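Toxin PAU_02230 (Photorhabdus asymbiotica subsp. asymbiotica ATCC 43949, PDB 6HV6) is a bacterial protein toxin whose modelled part joins a group of helices through a long helix to an antiparallel beta sheet packed against further helices. Local coordinates at residues L128-D131 against K132-R136; A216-S219 against K220-G224; N234-Y237 against K238-E242; R283-P287 against K288-L292; Y334-P337 against D338-S342. The protein carries 1 engineered substitution. All coordinates share one frame; numbering follows the deposited sequence.

Interaction 1: L128-D131 against K132-R136; sequences LSLD and KKIER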
# COMPACT_ATOMS: atom_id res chain seq x y z
N LEU A 128 -1.47 -3.61 -31.87
CA LEU A 128 -0.84 -4.83 -31.39
C LEU A 128 -1.42 -5.25 -30.04
O LEU A 128 -1.81 -4.42 -29.22
CB LEU A 128 0.67 -4.64 -31.27
CG LEU A 128 1.39 -4.27 -32.57
CD1 LEU A 128 2.90 -4.24 -32.37
CD2 LEU A 128 1.02 -5.23 -33.68
N SER A 129 -1.49 -6.56 -29.83
CA SER A 129 -1.88 -7.08 -28.54
C SER A 129 -0.83 -6.73 -27.49
O SER A 129 0.31 -6.38 -27.81
CB SER A 129 -2.04 -8.60 -28.59
OG SER A 129 -0.77 -9.19 -28.79
N LEU A 130 -1.23 -6.84 -26.22
CA LEU A 130 -0.28 -6.60 -25.13
C LEU A 130 0.94 -7.51 -25.25
O LEU A 130 2.08 -7.04 -25.20
CB LEU A 130 -0.99 -6.81 -23.78
CG LEU A 130 -0.13 -6.65 -22.53
CD1 LEU A 130 0.53 -5.29 -22.51
CD2 LEU A 130 -0.96 -6.87 -21.26
N ASP A 131 0.72 -8.81 -25.41
CA ASP A 131 1.86 -9.72 -25.52
C ASP A 131 2.78 -9.35 -26.69
O ASP A 131 4.00 -9.50 -26.59
CB ASP A 131 1.37 -11.16 -25.68
CG ASP A 131 1.22 -11.86 -24.34
OD1 ASP A 131 2.03 -11.57 -23.44
OD2 ASP A 131 0.29 -12.66 -24.18
N LYS A 132 2.20 -8.90 -27.80
CA LYS A 132 3.02 -8.49 -28.94
C LYS A 132 3.84 -7.25 -28.60
O LYS A 132 5.04 -7.19 -28.89
CB LYS A 132 2.14 -8.23 -30.16
CG LYS A 132 2.93 -8.08 -31.44
CD LYS A 132 3.89 -9.25 -31.60
CE LYS A 132 4.37 -9.40 -33.02
NZ LYS A 132 5.12 -10.68 -33.17
N LYS A 133 3.20 -6.25 -27.99
CA LYS A 133 3.93 -5.07 -27.51
C LYS A 133 5.08 -5.46 -26.58
O LYS A 133 6.17 -4.89 -26.66
CB LYS A 133 2.97 -4.11 -26.80
CG LYS A 133 1.94 -3.42 -27.71
CD LYS A 133 1.29 -2.25 -26.94
CE LYS A 133 0.39 -1.39 -27.84
NZ LYS A 133 -0.94 -2.05 -28.09
N ILE A 134 4.84 -6.40 -25.67
CA ILE A 134 5.90 -6.84 -24.77
C ILE A 134 7.01 -7.52 -25.56
O ILE A 134 8.19 -7.26 -25.34
CB ILE A 134 5.32 -7.77 -23.68
CG1 ILE A 134 4.35 -7.01 -22.77
CG2 ILE A 134 6.43 -8.36 -22.86
CD1 ILE A 134 3.61 -7.95 -21.82
N GLU A 135 6.65 -8.40 -26.51
CA GLU A 135 7.66 -9.04 -27.35
C GLU A 135 8.52 -8.00 -28.07
O GLU A 135 9.74 -8.16 -28.17
CB GLU A 135 7.01 -9.96 -28.39
CG GLU A 135 6.51 -11.26 -27.87
CD GLU A 135 5.94 -12.12 -28.99
OE1 GLU A 135 6.17 -11.78 -30.17
OE2 GLU A 135 5.27 -13.12 -28.68
N ARG A 136 7.89 -6.96 -28.62
CA ARG A 136 8.66 -5.93 -29.31
C ARG A 136 9.53 -5.15 -28.32
O ARG A 136 10.69 -4.83 -28.63
CB ARG A 136 7.72 -4.98 -30.06
CG ARG A 136 6.83 -5.69 -31.08
CD ARG A 136 7.67 -6.32 -32.20
NE ARG A 136 8.23 -5.26 -33.03
CZ ARG A 136 9.52 -5.11 -33.29
NH1 ARG A 136 10.40 -5.97 -32.81
NH2 ARG A 136 9.93 -4.10 -34.04
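S129 is the N-cap of helix 130-138 and holds the amide of K132. S129 OG accepts from K132 N at 3.1 Å, with 155° at the hydrogen. The serine oxygen sits between its own backbone N and carbonyl carbon (chi1 68°), which turns it back to this amide of the first turn. The same oxygen also lies against K132 CB.

Backbone bonds carry the helix on from the cap. K133 N bonds to S129 O at 2.9 Å, and I134 N and E135 N reach L130 O and D131 O in the same way.

Two lysines add polar ties. K133 runs extended as far as CE and then bends (chi4 78°), which brings NZ to L128 O at 2.8 Å. The donor is tilted from the carbonyl plane. This bond fastens the residue before the cap to the first turn. K132 NZ forms a weak salt bridge with E135 OE1 at 3.4 Å, one turn further on.

Apolar contacts fill in between. Both methyls of L128 meet the K132 chain, CD1 at 4.0 Å from K132 CG. L128 CB rests on K133 CG. L130 and I134 cross at a slant, one turn apart, with L130 CG 4.0 Å from I134 CD1.

Two other polar ends have outside partners: D131 OD1 accepts from N79 N, and R136 NH1 forms a salt bridge with D141. The contact lies at the surface, its centre about 29 Å from the centre of the chain. L130, K133 and I134 rest on M154 of helix 144-176, while I134 also touches N82 and M86 of helix 80-93.

Interaction 2: A216-S219 against K220-G224; sequences AKLS and KMLMG. With EDO (1,2-ethanediol), chain F.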
# COMPACT_ATOMS: atom_id res chain seq x y z
N ALA A 216 -14.97 0.89 9.81
CA ALA A 216 -15.57 0.48 8.54
C ALA A 216 -15.70 1.66 7.59
O ALA A 216 -15.39 1.54 6.39
CB ALA A 216 -16.93 -0.17 8.78
N LYS A 217 -16.14 2.81 8.10
CA LYS A 217 -16.22 4.01 7.28
C LYS A 217 -14.85 4.40 6.73
O LYS A 217 -14.70 4.68 5.54
CB LYS A 217 -16.81 5.15 8.12
CG LYS A 217 -16.81 6.50 7.43
CD LYS A 217 -17.24 7.57 8.42
CE LYS A 217 -18.39 8.42 7.89
NZ LYS A 217 -17.99 9.20 6.69
N LEU A 218 -13.83 4.44 7.59
CA LEU A 218 -12.51 4.85 7.12
C LEU A 218 -11.93 3.85 6.11
O LEU A 218 -11.28 4.25 5.15
CB LEU A 218 -11.55 5.03 8.29
CG LEU A 218 -10.14 5.42 7.82
CD1 LEU A 218 -10.18 6.75 7.02
CD2 LEU A 218 -9.17 5.50 8.98
N SER A 219 -12.16 2.54 6.33
CA SER A 219 -11.73 1.54 5.35
C SER A 219 -12.32 1.81 3.98
O SER A 219 -11.62 1.70 2.96
CB SER A 219 -12.14 0.13 5.80
OG SER A 219 -11.27 -0.35 6.80
N LYS A 220 -13.61 2.14 3.92
CA LYS A 220 -14.24 2.45 2.63
C LYS A 220 -13.69 3.74 2.03
O LYS A 220 -13.48 3.82 0.82
CB LYS A 220 -15.76 2.57 2.80
CG LYS A 220 -16.48 1.25 2.85
CD LYS A 220 -17.99 1.46 2.88
CE LYS A 220 -18.60 1.06 4.23
NZ LYS A 220 -18.46 -0.39 4.52
N MET A 221 -13.50 4.76 2.87
CA MET A 221 -12.95 6.01 2.37
C MET A 221 -11.55 5.82 1.82
O MET A 221 -11.21 6.36 0.76
CB MET A 221 -12.95 7.06 3.48
CG MET A 221 -14.33 7.47 3.90
SD MET A 221 -14.25 8.49 5.37
CE MET A 221 -13.18 9.81 4.78
N LEU A 222 -10.70 5.05 2.52
CA LEU A 222 -9.35 4.79 2.03
C LEU A 222 -9.40 4.08 0.68
O LEU A 222 -8.75 4.50 -0.28
CB LEU A 222 -8.56 3.95 3.04
CG LEU A 222 -8.11 4.70 4.30
CD1 LEU A 222 -7.59 3.74 5.37
CD2 LEU A 222 -7.04 5.73 3.93
N MET A 223 -10.15 2.98 0.61
CA MET A 223 -10.24 2.24 -0.65
C MET A 223 -10.86 3.10 -1.75
O MET A 223 -10.49 2.98 -2.92
CB MET A 223 -11.04 0.96 -0.41
CG MET A 223 -10.85 -0.10 -1.45
SD MET A 223 -9.14 -0.67 -1.64
CE MET A 223 -9.35 -1.47 -3.22
N GLY A 224 -11.78 4.00 -1.39
CA GLY A 224 -12.38 4.86 -2.41
C GLY A 224 -11.40 5.79 -3.10
O GLY A 224 -11.67 6.26 -4.21
C1 EDO F . -17.02 1.25 12.05
O1 EDO F . -17.33 -0.08 12.48
C2 EDO F . -18.19 1.87 11.29
O2 EDO F . -17.74 3.01 10.54
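L218 overlaps L222 one turn further along helix 215-224. L218 CG lies 3.9 Å from L222 CD1, and L218 CD1 is close to L222 CG. The two side chains pass each other at an angle. L218 carries CG anti to the backbone N (chi1 179°), which leans the branch along the helix onto L222. L222 also lays its CG over L218 O at 3.3 Å.

K217 and M221 make a similar pair on another side. K217 CG meets M221 SD at 3.8 Å, and K217 NZ comes close to the same sulfur. M221 CG packs on K217 O as well. K217 NZ has weak polar partners in I365 O and, as a long ion pair, D366 OD1.

Regular helix bonds run under these pairs. K220 N bonds to A216 O, and M221 N to K217 O at 2.9 Å. L222 N bonds to L218 O at 2.8 Å, and M223 N to S219 O. K220 trails its chain past A216 O, which CG meets at 3.7 Å. S219 OG bonds back to D215 O, so its buried hydroxyl is satisfied within the helix.

A 1,2-ethanediol molecule lies by the start of the segment. Its O2 accepts from K217 N at 2.9 Å, with 154° at the hydrogen.

L218 faces L205, M206 and A209 of helix 199-211, while M221 and L222 touch helix 235-244. The chemistry is therefore two-sided: leucines form an apolar face turned to neighbouring helices, and lysines line the exposed side.

Interaction 3: N234-Y237 against K238-E242; sequences NPLY and KSLKE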
# COMPACT_ATOMS: atom_id res chain seq x y z
N ASN A 234 -7.25 14.82 -3.75
CA ASN A 234 -8.17 14.06 -2.89
C ASN A 234 -7.99 14.51 -1.46
O ASN A 234 -6.87 14.50 -0.95
CB ASN A 234 -7.88 12.55 -3.01
CG ASN A 234 -8.80 11.70 -2.12
OD1 ASN A 234 -8.51 11.49 -0.95
ND2 ASN A 234 -9.94 11.24 -2.67
N PRO A 235 -9.06 14.93 -0.76
CA PRO A 235 -8.85 15.51 0.58
C PRO A 235 -8.33 14.52 1.60
O PRO A 235 -7.57 14.91 2.49
CB PRO A 235 -10.24 16.07 0.94
CG PRO A 235 -11.19 15.31 0.10
CD PRO A 235 -10.47 14.94 -1.16
N LEU A 236 -8.67 13.24 1.49
CA LEU A 236 -8.17 12.27 2.47
C LEU A 236 -6.68 12.02 2.26
O LEU A 236 -5.92 11.97 3.23
CB LEU A 236 -8.95 10.96 2.38
CG LEU A 236 -8.47 9.86 3.34
CD1 LEU A 236 -8.47 10.35 4.79
CD2 LEU A 236 -9.38 8.64 3.21
N TYR A 237 -6.26 11.85 1.01
CA TYR A 237 -4.84 11.69 0.71
C TYR A 237 -4.04 12.91 1.15
O TYR A 237 -2.96 12.77 1.74
CB TYR A 237 -4.64 11.45 -0.79
CG TYR A 237 -3.18 11.32 -1.17
CD1 TYR A 237 -2.43 10.24 -0.75
CD2 TYR A 237 -2.56 12.28 -1.97
CE1 TYR A 237 -1.09 10.12 -1.09
CE2 TYR A 237 -1.23 12.16 -2.32
CZ TYR A 237 -0.50 11.08 -1.89
OH TYR A 237 0.82 10.95 -2.23
N LYS A 238 -4.54 14.12 0.88
CA LYS A 238 -3.85 15.33 1.33
C LYS A 238 -3.71 15.36 2.85
O LYS A 238 -2.67 15.75 3.37
CB LYS A 238 -4.58 16.59 0.83
CG LYS A 238 -4.36 16.89 -0.66
CD LYS A 238 -4.56 18.36 -1.02
CE LYS A 238 -6.01 18.76 -0.98
NZ LYS A 238 -6.29 20.08 -1.68
N SER A 239 -4.75 14.94 3.57
CA SER A 239 -4.67 14.93 5.03
C SER A 239 -3.67 13.90 5.53
O SER A 239 -2.95 14.14 6.51
CB SER A 239 -6.05 14.66 5.65
OG SER A 239 -6.98 15.70 5.39
N LEU A 240 -3.61 12.74 4.87
CA LEU A 240 -2.62 11.73 5.22
C LEU A 240 -1.21 12.28 5.06
O LEU A 240 -0.36 12.11 5.94
CB LEU A 240 -2.82 10.47 4.37
CG LEU A 240 -4.04 9.59 4.69
CD1 LEU A 240 -4.20 8.51 3.62
CD2 LEU A 240 -3.91 8.94 6.06
N LYS A 241 -0.94 12.95 3.93
CA LYS A 241 0.39 13.53 3.73
C LYS A 241 0.70 14.54 4.82
O LYS A 241 1.85 14.63 5.28
CB LYS A 241 0.50 14.18 2.35
CG LYS A 241 0.77 13.19 1.23
CD LYS A 241 1.29 13.88 -0.01
CE LYS A 241 0.26 14.88 -0.54
NZ LYS A 241 0.61 15.45 -1.88
N GLU A 242 -0.29 15.30 5.26
CA GLU A 242 -0.05 16.31 6.27
C GLU A 242 0.14 15.69 7.64
O GLU A 242 1.03 16.09 8.40
CB GLU A 242 -1.19 17.32 6.29
CG GLU A 242 -1.01 18.43 7.31
CD GLU A 242 0.14 19.36 6.98
OE1 GLU A 242 0.63 19.32 5.83
OE2 GLU A 242 0.56 20.13 7.88
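K238 N, S239 N, L240 N and K241 N each bond to the carbonyl oxygen four residues back, from N234 O to Y237 O, as expected for the first turns of an alpha-helix. The bonds are even, with K238 N at 3.0 Å from N234 O and L240 N at 2.9 Å from L236 O.

The main side-chain contact is K241 on Y237. K241 CG stands over one face of the ring, 4.3 Å from its centroid and 22° off the normal. This is a CH-pi contact, shifted toward the rim. CD and CE then pass along the rim on the OH and CE2 side: CD is close to Y237 OH, and K241 CE comes 3.6 Å from Y237 CE2. With chi1 at 179°, CG opposite the backbone N, the Y237 ring lies beside the next turn, under K241 CG. Most of the touching is by the aliphatic part of the lysine.

N234 is the N-cap of helix 235-244. Its OD1 accepts from Y237 N at 3.0 Å, in the carbonyl plane and on a lone pair, with 167° at the hydrogen. A second bond, from L236 N, is weak. P235 takes the first helical position, where its missing N-H costs no helix bond. K238 lays CB and CG beside N234 O, with CG 3.5 Å away.

L236 and L240 lie one turn apart and meet loosely, CG to CD1 at 4.5 Å. Both also touch L222 of helix 215-224. L236 packs further on L205 and I364. S239 OG bonds to R359 NH2, which ties this side of the helix to the chain near helix 361-365.

Interaction 4: R283-P287 against K288-L292; sequences RVDAP and KHTML
A beta hairpin joins strands 283-286 and 289-292 through a type II turn from A286 to H289. P287 and K288 hold the corner, and K288 takes the positive phi of 53° that this turn needs. A286 and H289 close it with two backbone bonds. V284 and M291 form the next hydrogen-bonded pair, V284 N to M291 O and M291 N to V284 O, both 2.8 Å. T290 CA also makes a CA-H...O contact with V284 O.

On the face of V284, A286 and M291, the methionine chain bends at chi3 (-75°). This carries M291 CE to 3.7 Å from A286 CB and 3.9 Å from V284 CG1.

On the other face, R283 CG meets T290 CG2 at 3.5 Å. R283 grips D285 side-on with two nitrogens. R283 NE reaches D285 OD1 at 2.8 Å and R283 NH2 reaches D285 OD2 at 3.0 Å, with the carboxylate at the edge of the guanidinium plane. R283 NH1 also bonds to N253. T290 OG1 bonds to a HEPES molecule (EPE).

In the sheet the hairpin lies between strand 342-346, beside R283 and D285, and strand 304-309, beside L292. H289 NE2 bonds to D309. Helix 199-211 covers R283, T290 and L292.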
# COMPACT_ATOMS: atom_id res chain seq x y z
N ARG A 283 0.97 1.70 18.09
CA ARG A 283 1.61 1.86 16.80
C ARG A 283 2.78 0.88 16.71
O ARG A 283 3.56 0.74 17.66
CB ARG A 283 2.09 3.30 16.61
CG ARG A 283 2.68 3.58 15.22
CD ARG A 283 3.28 4.98 15.12
NE ARG A 283 4.59 5.03 15.76
CZ ARG A 283 4.89 5.74 16.84
NH1 ARG A 283 3.98 6.50 17.42
NH2 ARG A 283 6.13 5.68 17.32
N VAL A 284 2.90 0.21 15.58
CA VAL A 284 3.99 -0.74 15.32
C VAL A 284 4.95 -0.10 14.33
O VAL A 284 4.58 0.14 13.17
CB VAL A 284 3.48 -2.08 14.78
CG1 VAL A 284 4.66 -3.08 14.62
CG2 VAL A 284 2.45 -2.68 15.73
N ASP A 285 6.18 0.17 14.76
CA ASP A 285 7.21 0.69 13.87
C ASP A 285 8.07 -0.47 13.38
O ASP A 285 8.50 -1.30 14.17
CB ASP A 285 8.09 1.72 14.58
CG ASP A 285 7.31 2.96 15.01
OD1 ASP A 285 6.24 3.24 14.41
OD2 ASP A 285 7.79 3.65 15.93
N ALA A 286 8.31 -0.52 12.06
CA ALA A 286 9.06 -1.60 11.43
C ALA A 286 9.91 -0.99 10.32
O ALA A 286 9.76 0.20 10.03
CB ALA A 286 8.10 -2.66 10.88
N PRO A 287 10.84 -1.75 9.68
CA PRO A 287 11.66 -1.14 8.63
C PRO A 287 10.83 -0.51 7.52
O PRO A 287 10.14 -1.20 6.77
CB PRO A 287 12.48 -2.33 8.11
CG PRO A 287 12.67 -3.20 9.32
CD PRO A 287 11.34 -3.09 10.06
N LYS A 288 10.88 0.83 7.44
CA LYS A 288 10.17 1.60 6.41
C LYS A 288 8.68 1.27 6.35
O LYS A 288 8.06 1.30 5.29
CB LYS A 288 10.82 1.40 5.04
CG LYS A 288 12.25 1.91 4.97
CD LYS A 288 12.92 1.52 3.67
CE LYS A 288 14.31 2.12 3.58
NZ LYS A 288 14.27 3.62 3.61
N HIS A 289 8.09 0.99 7.51
CA HIS A 289 6.68 0.61 7.54
C HIS A 289 6.11 0.94 8.91
O HIS A 289 6.82 0.99 9.91
CB HIS A 289 6.50 -0.89 7.23
CG HIS A 289 5.09 -1.27 6.90
ND1 HIS A 289 4.24 -0.44 6.18
CD2 HIS A 289 4.39 -2.40 7.14
CE1 HIS A 289 3.07 -1.04 6.03
NE2 HIS A 289 3.14 -2.24 6.60
N THR A 290 4.80 1.18 8.93
CA THR A 290 4.09 1.40 10.18
C THR A 290 2.82 0.56 10.15
O THR A 290 2.17 0.44 9.11
CB THR A 290 3.72 2.87 10.38
OG1 THR A 290 4.90 3.68 10.29
CG2 THR A 290 3.04 3.09 11.75
N MET A 291 2.48 -0.03 11.29
CA MET A 291 1.27 -0.83 11.38
C MET A 291 0.61 -0.49 12.71
O MET A 291 1.05 0.40 13.44
CB MET A 291 1.61 -2.32 11.22
CG MET A 291 2.17 -2.71 9.83
SD MET A 291 3.07 -4.26 9.94
CE MET A 291 4.57 -3.71 10.75
N LEU A 292 -0.44 -1.22 13.05
CA LEU A 292 -1.23 -0.86 14.21
C LEU A 292 -1.86 -2.11 14.78
O LEU A 292 -2.33 -2.97 14.03
CB LEU A 292 -2.32 0.15 13.81
CG LEU A 292 -3.34 0.51 14.88
CD1 LEU A 292 -2.73 1.55 15.78
CD2 LEU A 292 -4.63 1.00 14.21
O HOH W 1 6.53 4.14 12.19

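Interaction 5: Y334-P337 against D338-S342; sequences YDFP and DDSVS. With EDO (1,2-ethanediol), chain E.
S340 turns its hydroxyl back onto P337. With chi1 at 80° the hydroxyl is folded in over its own backbone, which brings S340 OG to P337 O at 2.7 Å. The bond lies in the carbonyl plane, on a lone pair. S340 N reaches P337 O at 2.9 Å from well above that plane. Two donors of one residue thus grip a single acceptor. S340 OG also lies along the proline ring, 3.5 Å from P337 CD.

F336 meets this turn with its CB, 3.8 Å from V341 CG2. The F336 ring leads away from the 338-342 segment, and Y334 CB sits over the centre of one of its faces. D339 OD1 touches P337 CB at 3.6 Å.

A water donates to F336 O and to D338 OD1, at 2.6 Å from the latter, and bridges the two segments. D339 OD2 accepts from O1 of a 1,2-ethanediol molecule at 2.9 Å.

The segments follow the Schellman motif at D335 that ends helix 320-334. A short 3-10 turn, 338-340, then leads to strand 342-346. Polar bonds centred on P337 O hold this surface turn, while V341 and F336 supply the apolar side, toward V284, A286 and P287.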
# COMPACT_ATOMS: atom_id res chain seq x y z
N TYR A 334 7.35 -10.76 6.24
CA TYR A 334 8.13 -9.59 5.84
C TYR A 334 9.63 -9.81 6.02
O TYR A 334 10.42 -9.01 5.51
CB TYR A 334 7.75 -8.37 6.67
CG TYR A 334 6.54 -7.60 6.24
CD1 TYR A 334 6.47 -7.01 4.98
CD2 TYR A 334 5.48 -7.42 7.11
CE1 TYR A 334 5.35 -6.27 4.60
CE2 TYR A 334 4.35 -6.68 6.74
CZ TYR A 334 4.29 -6.11 5.48
OH TYR A 334 3.17 -5.38 5.11
N ASP A 335 10.03 -10.82 6.79
CA ASP A 335 11.44 -11.04 7.15
C ASP A 335 12.02 -9.85 7.91
O ASP A 335 13.19 -9.49 7.74
CB ASP A 335 12.30 -11.33 5.91
CG ASP A 335 13.55 -12.14 6.25
OD1 ASP A 335 13.42 -13.15 6.98
OD2 ASP A 335 14.65 -11.75 5.79
N PHE A 336 11.20 -9.21 8.74
CA PHE A 336 11.71 -8.17 9.64
C PHE A 336 12.40 -8.82 10.83
O PHE A 336 11.78 -9.64 11.51
CB PHE A 336 10.58 -7.29 10.15
CG PHE A 336 9.93 -6.43 9.10
CD1 PHE A 336 10.64 -6.00 8.00
CD2 PHE A 336 8.60 -6.05 9.23
CE1 PHE A 336 10.04 -5.20 7.04
CE2 PHE A 336 8.00 -5.25 8.27
CZ PHE A 336 8.72 -4.82 7.18
N PRO A 337 13.65 -8.47 11.14
CA PRO A 337 14.26 -8.95 12.38
C PRO A 337 13.50 -8.44 13.60
O PRO A 337 12.91 -7.35 13.58
CB PRO A 337 15.69 -8.41 12.33
CG PRO A 337 15.65 -7.31 11.33
CD PRO A 337 14.58 -7.65 10.34
N ASP A 338 13.51 -9.25 14.67
CA ASP A 338 12.71 -8.96 15.86
C ASP A 338 13.05 -7.60 16.45
O ASP A 338 12.16 -6.86 16.88
CB ASP A 338 12.92 -10.05 16.91
CG ASP A 338 12.35 -11.39 16.49
OD1 ASP A 338 11.81 -11.48 15.36
OD2 ASP A 338 12.45 -12.35 17.28
N ASP A 339 14.34 -7.26 16.50
CA ASP A 339 14.76 -5.98 17.07
C ASP A 339 14.40 -4.79 16.20
O ASP A 339 14.61 -3.66 16.63
CB ASP A 339 16.27 -5.98 17.32
CG ASP A 339 17.06 -6.33 16.07
OD1 ASP A 339 16.91 -7.46 15.56
OD2 ASP A 339 17.81 -5.48 15.59
N SER A 340 13.90 -5.02 14.99
CA SER A 340 13.53 -3.92 14.13
C SER A 340 12.06 -3.56 14.26
O SER A 340 11.63 -2.56 13.68
CB SER A 340 13.85 -4.23 12.67
OG SER A 340 12.87 -5.07 12.07
N VAL A 341 11.29 -4.35 15.01
CA VAL A 341 9.86 -4.15 15.18
C VAL A 341 9.62 -3.68 16.62
O VAL A 341 10.04 -4.35 17.57
CB VAL A 341 9.07 -5.43 14.88
CG1 VAL A 341 7.57 -5.21 15.11
CG2 VAL A 341 9.35 -5.90 13.45
N SER A 342 8.96 -2.53 16.78
CA SER A 342 8.80 -1.95 18.11
C SER A 342 7.37 -1.45 18.27
O SER A 342 6.65 -1.22 17.30
CB SER A 342 9.80 -0.80 18.37
OG SER A 342 9.67 0.24 17.42
C1 EDO E . 18.71 -2.44 16.00
O1 EDO E . 18.30 -3.08 17.21
C2 EDO E . 20.23 -2.40 15.94
O2 EDO E . 20.62 -2.02 14.62
O HOH W 2 10.13 -10.42 13.76

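How the interactions relate
All five contacts are local, so none encloses or crosses another; they follow in series. Interaction 1 opens helix 130-138 and stands apart, its nearest atoms about 21 Å or more from all the others. Interactions 2 and 3 lie on successive helices, 215-224 and 235-244. They touch through L222 with L236 and L240, which joins the two helices. Interaction 4 closes the hairpin of strands 280-286 and 289-296. Interaction 5 closes the turn from helix 320-334 to strand 342-346. These last two also meet: D285 O probably accepts from S342 N, and P287 packs on F336 and S340. The hairpin is thereby tied to the edge strand.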